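Local coordinates for protein N-acetylneuraminate lyase (Fusobacterium nucleatum subsp. nucleatum ATCC 25586, PDB 5ZKA) that belongs, as an N-acetylneuraminate lyase, to the dihydrodipicolinate synthetase family of TIM-barrel enzymes, at residues G227-Q232 and L246-T251; F234-A237 and D243-L246. One frame throughout, in Å; residues are numbered along the deposited sequence.

Interaction 1. Residues G227-Q232 and L246-T251; sequences GIRAKQ and LKIQHT
I248 spreads its two branches over R229 and Q232, about one turn apart on the facing helix. Its CG2 methyl lies against the aliphatic stem of R229, 3.8 Å from CB of that arginine and nearly as close to its CG and CD. This is the close-packed part, where the backbones come nearest: CA of R229 and CA of I248 are 6.6 Å apart. Because CG2 stands anti to the backbone N of I248 while CG1 leaves beside that N (chi1 -61°), the two arms part, and a beta-branched residue suits this place, since it can fill both directions at once.

The margins are looser. On one, CD1 of I248 reaches Q232, 3.6 Å from its OE1 and 4.0 Å from its CB. On the other, a single methyl, CG2 of T251, sits over one face of the R229 guanidinium, 3.5 Å from NE. The flat cation can thus rest on a methyl while its N-H groups bond in other directions: NH2 to the carbonyl O of F304 and NH1 to OD1 of N226 on its own helix. No hydrogen bond joins the two segments, and all four contacting residues keep some exposure to solvent.

The segment axes run roughly antiparallel, 150° between their directions, 9.5 Å apart at closest approach. Helix 223-237 follows strand 217-220, the last of the barrel, and helix 242-262 opens the family's C-terminal helical extension, whose last helix, 291-304, carries F304; A230 and Q249 start away from the seam and touch L207 of helix 207-212, and Q249 also reaches I233.

Interaction 2. Residues F234-A237 and D243-L246; sequences FELA and DEAL
L236 meets two consecutive residues of the next helix, A245 with its CB and E244 with its two methyls. The CB atoms of L236 and A245 are 3.9 Å apart. Alanine suits position 245, because its single methyl lets the backbones draw together: CA of L236 and CA of A245 are separated by only 5.6 Å. A237 is likewise small enough for its backbone N and its CB to lie near CB of A245, the two CB atoms being 4.3 Å apart.

Beyond this small apolar centre, CD1 of L236 touches CG of E244 at 3.6 Å. CG and the carboxylate carbon of E244 lie along the two leucine methyls, and its OE1 lies beside CD2 of L236 at 3.8 Å. With CG anti to the backbone N (chi1 -179°) and the chain extended, the glutamate crosses the leucine at a slant; K241 offers OE1 a long, weak ion pair.

Further out, N239 bonds the carbonyl O of E235 through its ND2, just past the end of helix 223-237, and I242 packs on A237. The contact thus closes a helical hairpin on the outside of the barrel, with F234 and A237 resting on helix 207-212.

Followed from the N terminus, the chain leaves strand 217-220, runs through helix 223-237, turns over a short connection and returns along helix 242-262. Interaction 2 closes the inner loop, with five residues between its segments; interaction 1 encloses it, with thirteen, so the two nest without crossing, like successive rungs of one hairpin. Their centres are 7 Å apart, and the rungs touch where CD1 of I248 meets CD1 of L236 at 3.5 Å. L246 belongs to both ranges, though it packs on helix 207-212 and the other protein chain. Together they tie the helix after the last barrel strand to the first helix of the C-terminal extension.

Interaction 1. Residues G227-Q232 and L246-T251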
ATOM      1  N   GLY A 227      -2.259  15.350 -15.300  1.00 31.44           N
ATOM      2  CA  GLY A 227      -3.339  14.452 -15.675  1.00 25.88           C
ATOM      3  C   GLY A 227      -3.059  13.590 -16.893  1.00 30.93           C
ATOM      4  O   GLY A 227      -3.645  12.511 -17.033  1.00 28.99           O
ATOM      5  N   ILE A 228      -2.197  14.059 -17.808  1.00 25.52           N
ATOM      6  CA  ILE A 228      -1.861  13.257 -18.988  1.00 30.75           C
ATOM      7  C   ILE A 228      -1.211  11.947 -18.564  1.00 31.93           C
ATOM      8  O   ILE A 228      -1.650  10.857 -18.957  1.00 30.56           O
ATOM      9  CB  ILE A 228      -0.954  14.050 -19.947  1.00 30.32           C
ATOM     10  CG1 ILE A 228      -1.696  15.270 -20.491  1.00 33.62           C
ATOM     11  CG2 ILE A 228      -0.460  13.165 -21.115  1.00 30.81           C
ATOM     12  CD1 ILE A 228      -3.032  14.944 -21.099  1.00 42.16           C
ATOM     13  N   ARG A 229      -0.152  12.036 -17.749  1.00 26.84           N
ATOM     14  CA  ARG A 229       0.529  10.830 -17.272  1.00 26.34           C
ATOM     15  C   ARG A 229      -0.406   9.949 -16.456  1.00 28.28           C
ATOM     16  O   ARG A 229      -0.355   8.718 -16.556  1.00 27.68           O
ATOM     17  CB  ARG A 229       1.747  11.204 -16.422  1.00 28.12           C
ATOM     18  CG  ARG A 229       3.004  11.573 -17.223  1.00 28.09           C
ATOM     19  CD  ARG A 229       4.200  11.697 -16.275  1.00 32.19           C
ATOM     20  NE  ARG A 229       5.363  12.218 -16.981  1.00 30.50           N
ATOM     21  CZ  ARG A 229       5.712  13.499 -17.012  1.00 35.05           C
ATOM     22  NH1 ARG A 229       4.977  14.392 -16.356  1.00 29.88           N
ATOM     23  NH2 ARG A 229       6.785  13.884 -17.710  1.00 29.78           N
ATOM     24  N   ALA A 230      -1.263  10.560 -15.636  1.00 28.43           N
ATOM     25  CA  ALA A 230      -2.151   9.776 -14.781  1.00 25.27           C
ATOM     26  C   ALA A 230      -3.090   8.906 -15.603  1.00 27.38           C
ATOM     27  O   ALA A 230      -3.308   7.734 -15.276  1.00 25.47           O
ATOM     28  CB  ALA A 230      -2.955  10.698 -13.868  1.00 28.46           C
ATOM     29  N   LYS A 231      -3.681   9.468 -16.660  1.00 28.93           N
ATOM     30  CA  LYS A 231      -4.512   8.653 -17.539  1.00 32.27           C
ATOM     31  C   LYS A 231      -3.699   7.549 -18.209  1.00 33.10           C
ATOM     32  O   LYS A 231      -4.196   6.432 -18.394  1.00 34.33           O
ATOM     33  CB  LYS A 231      -5.188   9.532 -18.592  1.00 35.71           C
ATOM     34  CG  LYS A 231      -6.336  10.357 -18.057  1.00 48.79           C
ATOM     35  CD  LYS A 231      -7.096  11.018 -19.200  1.00 57.30           C
ATOM     36  CE  LYS A 231      -8.221  10.143 -19.704  1.00 55.04           C
ATOM     37  NZ  LYS A 231      -9.222  10.979 -20.410  1.00 54.78           N
ATOM     38  N   GLN A 232      -2.449   7.838 -18.585  1.00 29.63           N
ATOM     39  CA  GLN A 232      -1.601   6.798 -19.174  1.00 25.19           C
ATOM     40  C   GLN A 232      -1.400   5.639 -18.199  1.00 29.25           C
ATOM     41  O   GLN A 232      -1.619   4.474 -18.552  1.00 29.73           O
ATOM     42  CB  GLN A 232      -0.247   7.385 -19.590  1.00 28.70           C
ATOM     43  CG  GLN A 232      -0.293   8.282 -20.816  1.00 32.42           C
ATOM     44  CD  GLN A 232       1.016   9.030 -21.053  1.00 35.88           C
ATOM     45  OE1 GLN A 232       1.890   9.083 -20.181  1.00 36.00           O
ATOM     46  NE2 GLN A 232       1.150   9.618 -22.236  1.00 43.97           N
ATOM     47  N   LEU A 246       4.658   1.333 -15.089  1.00 26.68           N
ATOM     48  CA  LEU A 246       5.582   1.547 -13.978  1.00 26.68           C
ATOM     49  C   LEU A 246       6.581   2.646 -14.290  1.00 27.44           C
ATOM     50  O   LEU A 246       6.921   3.448 -13.408  1.00 26.45           O
ATOM     51  CB  LEU A 246       6.313   0.243 -13.636  1.00 29.53           C
ATOM     52  CG  LEU A 246       7.322   0.289 -12.486  1.00 33.13           C
ATOM     53  CD1 LEU A 246       6.660   0.819 -11.225  1.00 30.88           C
ATOM     54  CD2 LEU A 246       7.929  -1.101 -12.205  1.00 27.44           C
ATOM     55  N   LYS A 247       7.087   2.689 -15.531  1.00 28.12           N
ATOM     56  CA  LYS A 247       8.008   3.757 -15.918  1.00 26.91           C
ATOM     57  C   LYS A 247       7.362   5.118 -15.752  1.00 28.96           C
ATOM     58  O   LYS A 247       7.997   6.059 -15.261  1.00 28.00           O
ATOM     59  CB  LYS A 247       8.483   3.564 -17.364  1.00 28.65           C
ATOM     60  CG  LYS A 247       9.426   2.383 -17.537  1.00 40.50           C
ATOM     61  CD  LYS A 247      10.281   2.523 -18.795  1.00 49.56           C
ATOM     62  CE  LYS A 247      11.082   1.257 -19.043  1.00 55.67           C
ATOM     63  NZ  LYS A 247      10.193   0.080 -19.254  1.00 61.62           N
ATOM     64  N   ILE A 248       6.089   5.232 -16.136  1.00 23.56           N
ATOM     65  CA  ILE A 248       5.394   6.513 -16.028  1.00 25.07           C
ATOM     66  C   ILE A 248       5.032   6.825 -14.574  1.00 22.15           C
ATOM     67  O   ILE A 248       5.067   7.992 -14.159  1.00 27.23           O
ATOM     68  CB  ILE A 248       4.168   6.503 -16.955  1.00 28.44           C
ATOM     69  CG1 ILE A 248       4.627   6.314 -18.407  1.00 34.92           C
ATOM     70  CG2 ILE A 248       3.355   7.785 -16.793  1.00 30.70           C
ATOM     71  CD1 ILE A 248       3.515   5.984 -19.377  1.00 30.74           C
ATOM     72  N   GLN A 249       4.709   5.813 -13.766  1.00 26.90           N
ATOM     73  CA  GLN A 249       4.531   6.064 -12.333  1.00 24.61           C
ATOM     74  C   GLN A 249       5.833   6.528 -11.692  1.00 26.16           C
ATOM     75  O   GLN A 249       5.825   7.391 -10.801  1.00 24.49           O
ATOM     76  CB  GLN A 249       4.014   4.813 -11.625  1.00 23.43           C
ATOM     77  CG  GLN A 249       3.692   5.025 -10.143  1.00 26.76           C
ATOM     78  CD  GLN A 249       2.365   5.734  -9.967  1.00 25.52           C
ATOM     79  OE1 GLN A 249       1.320   5.153 -10.244  1.00 24.60           O
ATOM     80  NE2 GLN A 249       2.400   6.996  -9.536  1.00 27.13           N
ATOM     81  N   HIS A 250       6.966   5.964 -12.132  1.00 28.92           N
ATOM     82  CA  HIS A 250       8.260   6.391 -11.611  1.00 24.41           C
ATOM     83  C   HIS A 250       8.513   7.862 -11.923  1.00 22.28           C
ATOM     84  O   HIS A 250       8.972   8.623 -11.065  1.00 26.42           O
ATOM     85  CB  HIS A 250       9.374   5.536 -12.214  1.00 28.96           C
ATOM     86  CG  HIS A 250       9.603   4.222 -11.523  1.00 26.86           C
ATOM     87  ND1 HIS A 250       9.430   4.039 -10.169  1.00 29.53           N
ATOM     88  CD2 HIS A 250      10.072   3.043 -12.004  1.00 31.49           C
ATOM     89  CE1 HIS A 250       9.751   2.795  -9.850  1.00 34.19           C
ATOM     90  NE2 HIS A 250      10.143   2.169 -10.947  1.00 30.03           N
ATOM     91  N   THR A 251       8.273   8.266 -13.172  1.00 23.65           N
ATOM     92  CA  THR A 251       8.493   9.656 -13.550  1.00 24.55           C
ATOM     93  C   THR A 251       7.535  10.568 -12.797  1.00 26.43           C
ATOM     94  O   THR A 251       7.936  11.623 -12.287  1.00 26.30           O
ATOM     95  CB  THR A 251       8.309   9.815 -15.061  1.00 29.29           C
ATOM     96  OG1 THR A 251       9.310   9.045 -15.752  1.00 33.92           O
ATOM     97  CG2 THR A 251       8.431  11.280 -15.468  1.00 30.60           C
TER

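Interaction 2. Residues F234-A237 and D243-L246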
ATOM      1  N   PHE A 234      -3.180   4.693 -15.648  1.00 28.08           N
ATOM      2  CA  PHE A 234      -4.461   4.005 -15.480  1.00 27.48           C
ATOM      3  C   PHE A 234      -4.772   3.111 -16.677  1.00 35.35           C
ATOM      4  O   PHE A 234      -5.055   1.919 -16.519  1.00 33.24           O
ATOM      5  CB  PHE A 234      -5.557   5.055 -15.277  1.00 28.91           C
ATOM      6  CG  PHE A 234      -6.886   4.493 -14.862  1.00 30.42           C
ATOM      7  CD1 PHE A 234      -7.011   3.746 -13.700  1.00 27.37           C
ATOM      8  CD2 PHE A 234      -8.020   4.732 -15.633  1.00 37.93           C
ATOM      9  CE1 PHE A 234      -8.240   3.238 -13.325  1.00 31.34           C
ATOM     10  CE2 PHE A 234      -9.255   4.230 -15.264  1.00 36.81           C
ATOM     11  CZ  PHE A 234      -9.367   3.481 -14.112  1.00 31.51           C
ATOM     12  N   GLU A 235      -4.704   3.668 -17.893  1.00 30.40           N
ATOM     13  CA  GLU A 235      -5.071   2.894 -19.077  1.00 29.23           C
ATOM     14  C   GLU A 235      -4.069   1.782 -19.352  1.00 33.59           C
ATOM     15  O   GLU A 235      -4.461   0.660 -19.698  1.00 35.32           O
ATOM     16  CB  GLU A 235      -5.185   3.804 -20.300  1.00 32.65           C
ATOM     17  N   LEU A 236      -2.773   2.076 -19.230  1.00 28.75           N
ATOM     18  CA  LEU A 236      -1.779   1.049 -19.523  1.00 34.22           C
ATOM     19  C   LEU A 236      -1.890  -0.119 -18.551  1.00 30.38           C
ATOM     20  O   LEU A 236      -1.731  -1.276 -18.950  1.00 31.60           O
ATOM     21  CB  LEU A 236      -0.373   1.641 -19.479  1.00 32.20           C
ATOM     22  CG  LEU A 236      -0.022   2.638 -20.579  1.00 31.27           C
ATOM     23  CD1 LEU A 236       1.164   3.471 -20.122  1.00 33.46           C
ATOM     24  CD2 LEU A 236       0.288   1.919 -21.870  1.00 36.67           C
ATOM     25  N   ALA A 237      -2.155   0.165 -17.275  1.00 29.31           N
ATOM     26  CA  ALA A 237      -2.207  -0.906 -16.282  1.00 29.99           C
ATOM     27  C   ALA A 237      -3.429  -1.800 -16.469  1.00 36.80           C
ATOM     28  O   ALA A 237      -3.376  -2.989 -16.132  1.00 33.88           O
ATOM     29  CB  ALA A 237      -2.184  -0.329 -14.860  1.00 31.53           C
ATOM     30  N   ASP A 243       4.766  -2.835 -17.523  1.00 30.92           N
ATOM     31  CA  ASP A 243       6.123  -2.304 -17.579  1.00 33.34           C
ATOM     32  C   ASP A 243       6.120  -0.835 -17.974  1.00 31.45           C
ATOM     33  O   ASP A 243       6.815  -0.015 -17.365  1.00 29.95           O
ATOM     34  CB  ASP A 243       6.966  -3.120 -18.559  1.00 41.25           C
ATOM     35  CG  ASP A 243       7.366  -4.473 -17.994  1.00 54.01           C
ATOM     36  OD1 ASP A 243       7.087  -4.725 -16.802  1.00 55.86           O
ATOM     37  OD2 ASP A 243       7.955  -5.286 -18.743  1.00 59.66           O
ATOM     38  N   GLU A 244       5.345  -0.481 -19.001  1.00 33.73           N
ATOM     39  CA  GLU A 244       5.267   0.922 -19.393  1.00 31.57           C
ATOM     40  C   GLU A 244       4.597   1.763 -18.310  1.00 31.14           C
ATOM     41  O   GLU A 244       5.004   2.908 -18.071  1.00 30.39           O
ATOM     42  CB  GLU A 244       4.525   1.059 -20.724  1.00 40.58           C
ATOM     43  CG  GLU A 244       4.437   2.497 -21.208  1.00 56.74           C
ATOM     44  CD  GLU A 244       4.162   2.612 -22.697  1.00 66.48           C
ATOM     45  OE1 GLU A 244       3.764   1.597 -23.311  1.00 62.69           O
ATOM     46  OE2 GLU A 244       4.334   3.726 -23.243  1.00 72.07           O
ATOM     47  N   ALA A 245       3.569   1.215 -17.643  1.00 30.73           N
ATOM     48  CA  ALA A 245       2.863   1.982 -16.617  1.00 27.47           C
ATOM     49  C   ALA A 245       3.767   2.276 -15.428  1.00 27.54           C
ATOM     50  O   ALA A 245       3.671   3.350 -14.818  1.00 27.22           O
ATOM     51  CB  ALA A 245       1.607   1.241 -16.158  1.00 27.31           C
ATOM     52  N   LEU A 246       4.658   1.333 -15.089  1.00 26.68           N
ATOM     53  CA  LEU A 246       5.582   1.547 -13.978  1.00 26.68           C
ATOM     54  C   LEU A 246       6.581   2.646 -14.290  1.00 27.44           C
ATOM     55  O   LEU A 246       6.921   3.448 -13.408  1.00 26.45           O
ATOM     56  CB  LEU A 246       6.313   0.243 -13.636  1.00 29.53           C
ATOM     57  CG  LEU A 246       7.322   0.289 -12.486  1.00 33.13           C
ATOM     58  CD1 LEU A 246       6.660   0.819 -11.225  1.00 30.88           C
ATOM     59  CD2 LEU A 246       7.929  -1.101 -12.205  1.00 27.44           C
TER